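Local coordinates for 27kDa outer membrane protein (PDB 3GYK) that probably acts as a thiol-disulphide oxidoreductase, the crystallised piece holding its DsbA-like thioredoxin domain, at residues D31-Y36 against G96-T101; R73-A78 against E85-A90; R79-Y84 against T114-R119. All coordinates share one frame; numbering follows the deposited sequence.

Contact 1 (D31-Y36 against G96-T101); sequences DYNCPY and GKANET. With SO4 (sulfate ion), chain E.
The side-chain amide of N33 clasps the backbone of A98 with both of its ends. OD1 receives the N-H of A98 at 2.8 Å, in the carbonyl plane and on a lone pair, while ND2 donates one N-H to A98 O at 2.9 Å, along a nearly straight line (167°) but tilted from the plane of that carbonyl; ND2 also bonds S68 OG. The A98 methyl fits close to the same amide, with CB 3.4 Å from N33 OD1, and CB of Y32 meets it at 3.9 Å. With CG turned away from the carbonyl carbon (chi1 -78°), the N33 side chain reaches across the gap, and its own backbone N is fixed by D31 OD1 in an Asx turn. This turn leads straight to C34, the N-cap of helix 35-50 and the first cysteine of a pattern resembling the thioredoxin CxxC, so the bonds of N33 tie the probable redox-site loop to the segment leading into helix 100-109. Replacing N33 by alanine would remove the amide and would probably leave the N-H and C=O of A98 without these partners, with the two loops less firmly joined. Helix 66-77 closes the inner side, where A71 touches both Y32 and A98, and the Y32 hydroxyl is bonded to E60 and H88. Toward solvent the contact thins out: K97 touches N33 OD1 only through CG, and the rest of its extended chain runs on to a sulfate, probably from the crystallisation liquor, which NZ meets at 2.8 Å through O4 while N99 ND2 donates to O3.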
# COMPACT_ATOMS: atom_id res chain seq x y z
N ASP A 31 -0.74 6.33 -3.21
CA ASP A 31 -1.16 6.56 -4.61
C ASP A 31 0.15 6.53 -5.41
O ASP A 31 1.14 7.16 -5.00
CB ASP A 31 -1.85 7.94 -4.69
CG ASP A 31 -2.29 8.33 -6.10
OD1 ASP A 31 -1.42 8.39 -6.99
OD2 ASP A 31 -3.50 8.64 -6.28
N TYR A 32 0.15 5.81 -6.54
CA TYR A 32 1.39 5.61 -7.32
C TYR A 32 1.94 6.87 -7.99
O TYR A 32 3.07 6.86 -8.42
CB TYR A 32 1.26 4.46 -8.35
CG TYR A 32 1.13 3.12 -7.67
CD1 TYR A 32 2.25 2.51 -7.08
CD2 TYR A 32 -0.10 2.47 -7.60
CE1 TYR A 32 2.13 1.27 -6.39
CE2 TYR A 32 -0.24 1.22 -6.93
CZ TYR A 32 0.88 0.64 -6.34
OH TYR A 32 0.72 -0.56 -5.67
N ASN A 33 1.15 7.95 -8.02
CA ASN A 33 1.60 9.21 -8.57
C ASN A 33 1.91 10.28 -7.52
O ASN A 33 2.22 11.44 -7.86
CB ASN A 33 0.57 9.72 -9.57
CG ASN A 33 0.67 8.98 -10.91
OD1 ASN A 33 1.76 8.88 -11.47
ND2 ASN A 33 -0.45 8.48 -11.42
N CYS A 34 1.87 9.87 -6.26
CA CYS A 34 2.14 10.79 -5.17
C CYS A 34 3.65 10.89 -4.90
O CYS A 34 4.30 9.88 -4.55
CB CYS A 34 1.35 10.33 -3.95
SG CYS A 34 1.81 11.18 -2.41
N PRO A 35 4.22 12.10 -5.04
CA PRO A 35 5.68 12.27 -4.88
C PRO A 35 6.16 11.83 -3.50
O PRO A 35 7.24 11.21 -3.37
CB PRO A 35 5.88 13.77 -5.05
CG PRO A 35 4.74 14.22 -5.89
CD PRO A 35 3.58 13.34 -5.53
N TYR A 36 5.40 12.15 -2.46
CA TYR A 36 5.83 11.71 -1.14
C TYR A 36 5.66 10.21 -0.91
O TYR A 36 6.40 9.66 -0.12
CB TYR A 36 5.14 12.52 -0.02
CG TYR A 36 5.85 13.80 0.38
CD1 TYR A 36 5.27 15.04 0.17
CD2 TYR A 36 7.08 13.76 1.06
CE1 TYR A 36 5.90 16.20 0.57
CE2 TYR A 36 7.71 14.91 1.47
CZ TYR A 36 7.11 16.13 1.23
OH TYR A 36 7.76 17.28 1.65
N GLY A 96 8.67 8.77 -14.13
CA GLY A 96 7.53 9.23 -14.91
C GLY A 96 6.19 8.75 -14.39
O GLY A 96 6.10 8.06 -13.37
N LYS A 97 5.14 9.12 -15.12
CA LYS A 97 3.78 9.02 -14.61
C LYS A 97 3.23 7.60 -14.64
O LYS A 97 3.41 6.87 -15.62
CB LYS A 97 2.83 9.91 -15.41
CG LYS A 97 1.43 10.00 -14.80
CD LYS A 97 0.62 11.13 -15.44
CE LYS A 97 -0.81 11.16 -14.89
NZ LYS A 97 -1.58 12.16 -15.68
N ALA A 98 2.54 7.25 -13.56
CA ALA A 98 1.76 6.03 -13.55
C ALA A 98 0.44 6.29 -14.28
O ALA A 98 -0.54 6.77 -13.70
CB ALA A 98 1.53 5.54 -12.13
N ASN A 99 0.44 5.99 -15.56
CA ASN A 99 -0.74 6.06 -16.39
C ASN A 99 -0.86 4.73 -17.14
O ASN A 99 -0.04 3.83 -16.94
CB ASN A 99 -0.64 7.25 -17.36
CG ASN A 99 0.62 7.21 -18.24
OD1 ASN A 99 1.32 6.19 -18.35
ND2 ASN A 99 0.92 8.34 -18.87
N GLU A 100 -1.88 4.59 -17.98
CA GLU A 100 -2.16 3.30 -18.61
C GLU A 100 -0.93 2.72 -19.31
O GLU A 100 -0.57 1.55 -19.09
CB GLU A 100 -3.36 3.40 -19.57
CG GLU A 100 -3.58 2.14 -20.42
CD GLU A 100 -4.88 2.18 -21.21
OE1 GLU A 100 -5.72 3.05 -20.93
OE2 GLU A 100 -5.07 1.32 -22.10
N THR A 101 -0.26 3.53 -20.14
CA THR A 101 0.89 3.03 -20.87
C THR A 101 2.11 2.75 -19.97
O THR A 101 2.80 1.76 -20.18
CB THR A 101 1.25 3.92 -22.08
OG1 THR A 101 1.46 5.27 -21.64
CG2 THR A 101 0.13 3.88 -23.10
S SO4 E . -1.23 11.37 -19.13
O1 SO4 E . 0.09 11.74 -19.61
O2 SO4 E . -2.05 10.94 -20.26
O3 SO4 E . -1.11 10.29 -18.17
O4 SO4 E . -1.85 12.52 -18.49

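Contact 2 (R73-A78 against E85-A90); sequences RAALAA and EAFHWA
Nearly all the apolar contact is made by F87, whose ring lies against three alanines of R73-A78. A78 CB comes within 3.5 Å of F87 CD2, and A74 CB lies 3.8 Å from F87 CE2. Between them the backbone itself takes part, A75 CA standing 3.7 Å from F87 CD2 while the A75 methyl keeps a little farther off. A78 CB and A75 CA approach the ring obliquely. The phenyl can reach across because CG is anti to its backbone N (chi1 -166°), which sends it from helix 84-92 toward the other helix. The small alanine side chains let the two backbones draw close, with CA of A75 only 6.4 Å from CA of H88.

The polar element across the contact is a carbonyl at a ring edge: A74 O lies near the plane of F87, 3.5 Å from CE2. The same oxygen accepts the backbone N of A78, so its hydrogen-bond partner lies four residues on in its own segment and the phenyl edge is a further, non-hydrogen-bonded neighbour.

On the side of helix 84-92 turned away from R73-A78, W89 NE1 donates to E85 OE2 at 2.9 Å, on the anti lone pair of the carboxylate and almost in the indole plane. H88 CD2 rests over one face of that indole, toward its rim.

This is a buried helix-helix contact within the all-helical part that DsbA-like proteins add to the thioredoxin fold. V103 and A107 of helix 100-109 pack on F87 as well, L76 turns to helix 124-140, and A75 touches E60 of strand 54-60, while H88 meets Y58 of that strand and F30 of strand 24-30.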
# COMPACT_ATOMS: atom_id res chain seq x y z
N ARG A 73 -5.77 -0.27 -9.63
CA ARG A 73 -6.51 -1.45 -10.11
C ARG A 73 -5.54 -2.52 -10.60
O ARG A 73 -5.69 -3.71 -10.27
CB ARG A 73 -7.51 -1.07 -11.22
CG ARG A 73 -8.62 -0.17 -10.69
CD ARG A 73 -9.74 -0.01 -11.69
NE ARG A 73 -10.91 0.48 -10.98
CZ ARG A 73 -11.85 -0.30 -10.47
NH1 ARG A 73 -11.79 -1.62 -10.63
NH2 ARG A 73 -12.87 0.23 -9.82
N ALA A 74 -4.54 -2.09 -11.37
CA ALA A 74 -3.56 -3.01 -11.96
C ALA A 74 -2.79 -3.73 -10.85
O ALA A 74 -2.60 -4.95 -10.90
CB ALA A 74 -2.60 -2.25 -12.82
N ALA A 75 -2.36 -2.97 -9.84
CA ALA A 75 -1.62 -3.56 -8.74
C ALA A 75 -2.47 -4.60 -8.02
O ALA A 75 -2.01 -5.73 -7.80
CB ALA A 75 -1.14 -2.44 -7.75
N LEU A 76 -3.71 -4.25 -7.68
CA LEU A 76 -4.58 -5.21 -6.99
C LEU A 76 -4.83 -6.43 -7.87
O LEU A 76 -4.84 -7.56 -7.36
CB LEU A 76 -5.92 -4.57 -6.58
CG LEU A 76 -5.76 -3.52 -5.47
CD1 LEU A 76 -7.02 -2.61 -5.38
CD2 LEU A 76 -5.42 -4.19 -4.11
N ALA A 77 -5.02 -6.22 -9.19
CA ALA A 77 -5.17 -7.36 -10.11
C ALA A 77 -3.95 -8.29 -10.13
O ALA A 77 -4.09 -9.50 -10.37
CB ALA A 77 -5.51 -6.88 -11.56
N ALA A 78 -2.75 -7.73 -9.91
CA ALA A 78 -1.53 -8.54 -9.93
C ALA A 78 -1.50 -9.60 -8.83
O ALA A 78 -0.72 -10.57 -8.91
CB ALA A 78 -0.28 -7.65 -9.85
N GLU A 85 3.62 -7.76 -4.70
CA GLU A 85 4.74 -7.05 -4.08
C GLU A 85 5.75 -6.54 -5.12
O GLU A 85 6.15 -5.37 -5.07
CB GLU A 85 5.45 -7.91 -3.01
CG GLU A 85 6.55 -7.14 -2.30
CD GLU A 85 7.21 -7.88 -1.14
OE1 GLU A 85 6.64 -8.90 -0.67
OE2 GLU A 85 8.30 -7.42 -0.71
N ALA A 86 6.16 -7.41 -6.05
CA ALA A 86 7.16 -7.01 -7.05
C ALA A 86 6.61 -5.86 -7.90
O ALA A 86 7.33 -4.90 -8.22
CB ALA A 86 7.52 -8.19 -7.93
N PHE A 87 5.33 -5.95 -8.23
CA PHE A 87 4.69 -4.92 -9.07
C PHE A 87 4.58 -3.59 -8.32
O PHE A 87 4.89 -2.51 -8.88
CB PHE A 87 3.32 -5.43 -9.54
CG PHE A 87 2.69 -4.63 -10.67
CD1 PHE A 87 3.46 -3.91 -11.59
CD2 PHE A 87 1.29 -4.65 -10.82
CE1 PHE A 87 2.83 -3.20 -12.64
CE2 PHE A 87 0.66 -3.95 -11.85
CZ PHE A 87 1.44 -3.23 -12.78
N HIS A 88 4.19 -3.65 -7.05
CA HIS A 88 4.12 -2.47 -6.20
C HIS A 88 5.45 -1.73 -6.12
O HIS A 88 5.48 -0.51 -6.33
CB HIS A 88 3.65 -2.83 -4.77
CG HIS A 88 3.76 -1.69 -3.82
ND1 HIS A 88 2.79 -0.74 -3.69
CD2 HIS A 88 4.77 -1.32 -2.98
CE1 HIS A 88 3.16 0.17 -2.81
NE2 HIS A 88 4.37 -0.16 -2.36
N TRP A 89 6.53 -2.45 -5.82
CA TRP A 89 7.85 -1.83 -5.72
C TRP A 89 8.26 -1.23 -7.07
O TRP A 89 8.86 -0.15 -7.11
CB TRP A 89 8.94 -2.81 -5.24
CG TRP A 89 8.75 -3.38 -3.83
CD1 TRP A 89 8.86 -4.70 -3.46
CD2 TRP A 89 8.41 -2.66 -2.63
NE1 TRP A 89 8.61 -4.84 -2.10
CE2 TRP A 89 8.34 -3.60 -1.57
CE3 TRP A 89 8.19 -1.30 -2.33
CZ2 TRP A 89 8.04 -3.23 -0.24
CZ3 TRP A 89 7.88 -0.93 -1.00
CH2 TRP A 89 7.82 -1.90 0.02
N ALA A 90 7.92 -1.91 -8.16
CA ALA A 90 8.36 -1.47 -9.50
C ALA A 90 7.61 -0.20 -9.94
O ALA A 90 8.21 0.72 -10.54
CB ALA A 90 8.21 -2.58 -10.53

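Contact 3 (R79-Y84 against T114-R119); sequences RQQGKY and TEQLQR
OE1 of Q81 accepts a hydrogen bond from the backbone N of D113, just ahead of helix 114-120, and this holds the Q81 amide where it lies stacked against that of Q116. The contact belongs to the helical part of the DsbA-like thioredoxin fold, and joins the turn between helices 66-77 and 84-92 to the start of helix 114-120. The two glutamine side chains arrive from opposite directions and overlap, their amide planes 24° apart. Q81 CG lies 3.7 Å from Q116 NE2, and Q81 CD is 3.8 Å from Q116 OE1; with the amides stacked nearly parallel and not hydrogen-bonded to each other, the meeting is one of van der Waals packing between flat groups. Both side chains run out straight past CG. In Q116, CG stands anti to the backbone N (chi1 -173°), which carries the amide toward the turn; its NE2 is bonded to D120 OD2, a partner on its own side. D113 serves twice, since its OD1 also takes the backbone N of Q116.

The turn that presents Q81 is tight. G82, at positive phi, donates its N to R79 O at 3.0 Å, and K83 follows at the N-cap position of helix 84-92. Q80 adds a looser touch at the border, where its CB is 4.2 Å from Q116 NE2 and its amide turns away from Q116. L112 covers another part of Q81, whereas L117 is buried and touches A77 of helix 66-77 and A107 of helix 100-109. Against the first turn of helix 114-120, without a hydrogen bond to L117, Q81 NE2 lies 3.6 Å from L117 N and 4.0 Å from L117 CB.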
# COMPACT_ATOMS: atom_id res chain seq x y z
N ARG A 79 -2.34 -9.45 -7.82
CA ARG A 79 -2.45 -10.51 -6.79
C ARG A 79 -2.83 -11.85 -7.42
O ARG A 79 -2.40 -12.92 -6.96
CB ARG A 79 -3.47 -10.13 -5.72
CG ARG A 79 -3.03 -8.93 -4.87
CD ARG A 79 -4.13 -8.47 -3.92
NE ARG A 79 -5.39 -8.12 -4.57
CZ ARG A 79 -6.50 -7.81 -3.90
NH1 ARG A 79 -6.47 -7.80 -2.58
NH2 ARG A 79 -7.63 -7.54 -4.56
N GLN A 80 -3.62 -11.81 -8.50
CA GLN A 80 -4.10 -13.03 -9.14
C GLN A 80 -2.97 -13.79 -9.82
O GLN A 80 -3.12 -14.98 -10.11
CB GLN A 80 -5.22 -12.73 -10.15
CG GLN A 80 -6.45 -12.04 -9.54
CD GLN A 80 -6.85 -12.66 -8.21
OE1 GLN A 80 -7.05 -13.87 -8.13
NE2 GLN A 80 -6.96 -11.82 -7.16
N GLN A 81 -1.85 -13.11 -10.04
CA GLN A 81 -0.68 -13.70 -10.68
C GLN A 81 0.47 -13.84 -9.70
O GLN A 81 1.58 -14.20 -10.09
CB GLN A 81 -0.26 -12.86 -11.90
CG GLN A 81 -1.25 -12.98 -13.05
CD GLN A 81 -0.84 -12.17 -14.26
OE1 GLN A 81 0.24 -12.40 -14.83
NE2 GLN A 81 -1.71 -11.24 -14.68
N GLY A 82 0.19 -13.56 -8.43
CA GLY A 82 1.15 -13.78 -7.36
C GLY A 82 2.30 -12.80 -7.41
O GLY A 82 3.39 -13.10 -6.92
N LYS A 83 2.04 -11.61 -7.95
CA LYS A 83 3.12 -10.67 -8.22
C LYS A 83 2.84 -9.27 -7.66
O LYS A 83 3.44 -8.30 -8.10
CB LYS A 83 3.38 -10.59 -9.74
CG LYS A 83 4.11 -11.81 -10.31
CD LYS A 83 4.31 -11.66 -11.82
CE LYS A 83 5.35 -12.64 -12.34
NZ LYS A 83 4.78 -14.01 -12.44
N TYR A 84 1.94 -9.18 -6.66
CA TYR A 84 1.60 -7.88 -6.06
C TYR A 84 2.83 -7.13 -5.56
O TYR A 84 3.05 -5.97 -5.93
CB TYR A 84 0.54 -8.01 -4.93
CG TYR A 84 0.22 -6.65 -4.36
CD1 TYR A 84 -0.70 -5.82 -5.00
CD2 TYR A 84 0.91 -6.17 -3.23
CE1 TYR A 84 -0.98 -4.54 -4.48
CE2 TYR A 84 0.66 -4.91 -2.73
CZ TYR A 84 -0.28 -4.09 -3.38
OH TYR A 84 -0.52 -2.83 -2.91
N THR A 114 -0.32 -9.17 -19.39
CA THR A 114 -1.10 -7.92 -19.29
C THR A 114 -2.55 -8.07 -19.78
O THR A 114 -3.42 -7.28 -19.40
CB THR A 114 -0.41 -6.73 -20.02
OG1 THR A 114 -0.19 -7.10 -21.37
CG2 THR A 114 0.91 -6.39 -19.38
N GLU A 115 -2.79 -9.07 -20.63
CA GLU A 115 -4.15 -9.38 -21.09
C GLU A 115 -4.99 -9.94 -19.93
O GLU A 115 -6.14 -9.53 -19.72
CB GLU A 115 -4.10 -10.33 -22.28
CG GLU A 115 -3.26 -9.81 -23.45
CD GLU A 115 -3.11 -10.81 -24.59
OE1 GLU A 115 -3.51 -11.99 -24.43
OE2 GLU A 115 -2.58 -10.43 -25.65
N GLN A 116 -4.40 -10.84 -19.15
CA GLN A 116 -5.04 -11.34 -17.93
C GLN A 116 -5.16 -10.23 -16.88
O GLN A 116 -6.23 -10.08 -16.27
CB GLN A 116 -4.31 -12.53 -17.34
CG GLN A 116 -5.07 -13.15 -16.19
CD GLN A 116 -4.21 -14.08 -15.36
OE1 GLN A 116 -3.26 -14.68 -15.87
NE2 GLN A 116 -4.54 -14.20 -14.07
N LEU A 117 -4.08 -9.46 -16.69
CA LEU A 117 -4.09 -8.35 -15.75
C LEU A 117 -5.27 -7.42 -16.02
O LEU A 117 -5.99 -7.05 -15.12
CB LEU A 117 -2.78 -7.55 -15.82
CG LEU A 117 -2.54 -6.55 -14.70
CD1 LEU A 117 -2.18 -7.30 -13.42
CD2 LEU A 117 -1.42 -5.60 -15.10
N GLN A 118 -5.46 -7.05 -17.29
CA GLN A 118 -6.54 -6.12 -17.63
C GLN A 118 -7.94 -6.71 -17.45
O GLN A 118 -8.86 -5.95 -17.13
CB GLN A 118 -6.32 -5.50 -19.02
CG GLN A 118 -5.11 -4.58 -19.02
CD GLN A 118 -4.87 -3.87 -20.32
OE1 GLN A 118 -5.26 -2.72 -20.49
NE2 GLN A 118 -4.20 -4.55 -21.25
N ARG A 119 -8.09 -8.03 -17.62
CA ARG A 119 -9.35 -8.73 -17.31
C ARG A 119 -9.58 -8.63 -15.80
O ARG A 119 -10.67 -8.25 -15.34
CB ARG A 119 -9.30 -10.22 -17.70
CG ARG A 119 -9.57 -10.55 -19.16
CD ARG A 119 -9.81 -12.05 -19.36
NE ARG A 119 -8.69 -12.88 -18.91
CZ ARG A 119 -7.69 -13.29 -19.69
NH1 ARG A 119 -7.67 -12.95 -20.97
NH2 ARG A 119 -6.72 -14.05 -19.19

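From the N terminus, strand 24-30 leads into D31-Y36, which opens the longest of these loops; contact 1 closes it 60 residues later at G96-T101. Contact 2 falls wholly within that span, closing the short hairpin of helices 66-77 and 84-92. Contact 3 starts in the connection of this hairpin and ends on helix 114-120, beyond contact 1, so it crosses both others. Contacts 2 and 3 lie side by side, about 8 Å between centres, and are joined by a probable hydrogen bond from K83 N to A78 O and by L117 against A74. Y32 joins contact 1 to contact 2 through H88. Together they tie the probable redox-site loop to successive helices of the helical part.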